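Local atomic coordinates of endoribonuclease (Porcine reproductive and respiratory syndrome virus, PDB entry 5DA1), a protein that probably cleaves viral polyuridine RNA as a uridylate-specific endoribonuclease and acts as a beta interferon antagonist, both dependent on dimerization. Residues L116-R119 with E120-V123. Sequence-based numbering, arbitrary orientation.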
ATOM      1  N   LEU A 116      11.791   6.264 -16.218  1.00 49.31           N
ATOM      2  CA  LEU A 116      13.230   6.014 -16.292  1.00 49.32           C
ATOM      3  C   LEU A 116      13.938   6.958 -17.241  1.00 49.90           C
ATOM      4  O   LEU A 116      15.060   7.384 -16.986  1.00 50.09           O
ATOM      5  CB  LEU A 116      13.490   4.559 -16.662  1.00 49.11           C
ATOM      6  CG  LEU A 116      13.231   3.631 -15.470  1.00 48.32           C
ATOM      7  CD1 LEU A 116      13.835   2.269 -15.717  1.00 48.15           C
ATOM      8  CD2 LEU A 116      13.802   4.227 -14.176  1.00 45.51           C
ATOM      9  N   ASP A 117      13.239   7.296 -18.319  1.00 50.74           N
ATOM     10  CA  ASP A 117      13.688   8.200 -19.373  1.00 51.12           C
ATOM     11  C   ASP A 117      12.428   8.825 -20.055  1.00 52.53           C
ATOM     12  O   ASP A 117      11.293   8.360 -19.840  1.00 52.85           O
ATOM     13  CB  ASP A 117      14.568   7.429 -20.372  1.00 50.00           C
ATOM     14  CG  ASP A 117      13.868   6.192 -20.965  1.00 49.61           C
ATOM     15  OD1 ASP A 117      12.628   6.130 -20.997  1.00 49.90           O
ATOM     16  OD2 ASP A 117      14.544   5.254 -21.419  1.00 48.58           O
ATOM     17  N   ASP A 118      12.631   9.877 -20.851  1.00 53.99           N
ATOM     18  CA  ASP A 118      11.590  10.501 -21.685  1.00 54.87           C
ATOM     19  C   ASP A 118      10.819   9.469 -22.520  1.00 55.58           C
ATOM     20  O   ASP A 118       9.582   9.509 -22.664  1.00 55.14           O
ATOM     21  CB  ASP A 118      12.270  11.474 -22.650  1.00 55.12           C
ATOM     22  CG  ASP A 118      11.305  12.453 -23.277  1.00 56.79           C
ATOM     23  OD1 ASP A 118      10.773  13.293 -22.496  1.00 57.59           O
ATOM     24  OD2 ASP A 118      11.096  12.388 -24.533  1.00 57.53           O
ATOM     25  N   ARG A 119      11.567   8.544 -23.099  1.00 56.33           N
ATOM     26  CA  ARG A 119      10.979   7.570 -23.988  1.00 57.02           C
ATOM     27  C   ARG A 119       9.810   6.847 -23.312  1.00 57.72           C
ATOM     28  O   ARG A 119       8.747   6.645 -23.922  1.00 58.27           O
ATOM     29  CB  ARG A 119      12.054   6.599 -24.433  1.00 56.76           C
ATOM     30  CG  ARG A 119      11.533   5.425 -25.159  1.00 57.37           C
ATOM     31  CD  ARG A 119      12.660   4.576 -25.643  1.00 59.64           C
ATOM     32  NE  ARG A 119      12.140   3.566 -26.550  1.00 62.80           N
ATOM     33  CZ  ARG A 119      12.730   2.405 -26.795  1.00 63.64           C
ATOM     34  NH1 ARG A 119      13.873   2.102 -26.196  1.00 64.15           N
ATOM     35  NH2 ARG A 119      12.165   1.546 -27.633  1.00 63.32           N
ATOM     36  N   GLU A 120      10.004   6.466 -22.052  1.00 58.02           N
ATOM     37  CA  GLU A 120       8.972   5.767 -21.323  1.00 58.43           C
ATOM     38  C   GLU A 120       7.797   6.714 -21.079  1.00 59.18           C
ATOM     39  O   GLU A 120       6.642   6.319 -21.245  1.00 59.51           O
ATOM     40  CB  GLU A 120       9.514   5.179 -20.017  1.00 58.53           C
ATOM     41  CG  GLU A 120       8.501   4.282 -19.262  1.00 57.51           C
ATOM     42  CD  GLU A 120       8.968   3.808 -17.873  1.00 55.57           C
ATOM     43  OE1 GLU A 120       9.602   4.591 -17.102  1.00 54.35           O
ATOM     44  OE2 GLU A 120       8.676   2.632 -17.563  1.00 54.11           O
ATOM     45  N   ARG A 121       8.084   7.961 -20.713  1.00 59.79           N
ATOM     46  CA  ARG A 121       7.029   8.961 -20.536  1.00 60.81           C
ATOM     47  C   ARG A 121       5.998   8.874 -21.668  1.00 60.75           C
ATOM     48  O   ARG A 121       4.813   8.782 -21.410  1.00 60.84           O
ATOM     49  CB  ARG A 121       7.638  10.361 -20.476  1.00 61.50           C
ATOM     50  CG  ARG A 121       6.701  11.506 -20.039  1.00 64.29           C
ATOM     51  CD  ARG A 121       7.051  12.789 -20.805  1.00 68.29           C
ATOM     52  NE  ARG A 121       6.332  12.807 -22.084  1.00 71.81           N
ATOM     53  CZ  ARG A 121       6.738  13.433 -23.185  1.00 73.43           C
ATOM     54  NH1 ARG A 121       7.884  14.100 -23.190  1.00 74.12           N
ATOM     55  NH2 ARG A 121       5.990  13.391 -24.286  1.00 75.12           N
ATOM     56  N   VAL A 122       6.458   8.862 -22.918  1.00 61.00           N
ATOM     57  CA  VAL A 122       5.548   8.875 -24.067  1.00 60.77           C
ATOM     58  C   VAL A 122       4.671   7.600 -24.143  1.00 60.58           C
ATOM     59  O   VAL A 122       3.478   7.692 -24.420  1.00 61.12           O
ATOM     60  CB  VAL A 122       6.233   9.285 -25.486  1.00 61.01           C
ATOM     61  CG1 VAL A 122       7.233  10.465 -25.370  1.00 59.42           C
ATOM     62  CG2 VAL A 122       6.883   8.076 -26.205  1.00 62.24           C
ATOM     63  N   VAL A 123       5.231   6.425 -23.873  1.00 59.99           N
ATOM     64  CA  VAL A 123       4.417   5.201 -23.887  1.00 59.49           C
ATOM     65  C   VAL A 123       3.316   5.251 -22.832  1.00 59.27           C
ATOM     66  O   VAL A 123       2.185   4.841 -23.070  1.00 59.49           O
ATOM     67  CB  VAL A 123       5.245   3.921 -23.631  1.00 59.55           C
ATOM     68  CG1 VAL A 123       4.387   2.678 -23.884  1.00 59.33           C
ATOM     69  CG2 VAL A 123       6.506   3.889 -24.478  1.00 59.63           C
TER
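Glu120 reaches back over the start of helix 118-126 to meet Leu116 and Asp117. Its CB rests 3.4 Å from Asp117 OD1. From there the chain is fully extended, CG anti to the backbone N, which carries the carboxylate back to the residue before the N-cap. CD comes within 4.1 Å of Leu116 N, and OE1 lies 3.9 Å from Leu116 CB. OE1 takes the N-H of Leu116 (Leu116 N to Glu120 OE1 2.9 Å, 163°), met almost in line with the C-O bond. The same oxygen forms a salt bridge with Arg107, and OE2 accepts from Leu183 N, so both oxygens of this buried carboxylate have partners and its rotation should be fixed.

Asp117 holds its carboxylate against the helix start because CG sits between its own N and carbonyl carbon, chi1 56°. Asp117 OD1 accepts the N-cap bond from Glu120 N at 2.8 Å, while OD2 is bonded to the hydroxyl of Tyr182. On the outer side, Asp118 and Arg121 run alongside each other and form a salt bridge, Asp118 OD1 to Arg121 NH1 3.1 Å, with the carboxylate and guanidinium planes 83° apart. Asp117 O receives a weak bond from Arg121 N (3.3 Å), and Val122 N bonds to Asp118 O (3.2 Å). An aspartate N-cap opening an alpha helix is the motif here, set within the EndoU-family endoribonuclease domain.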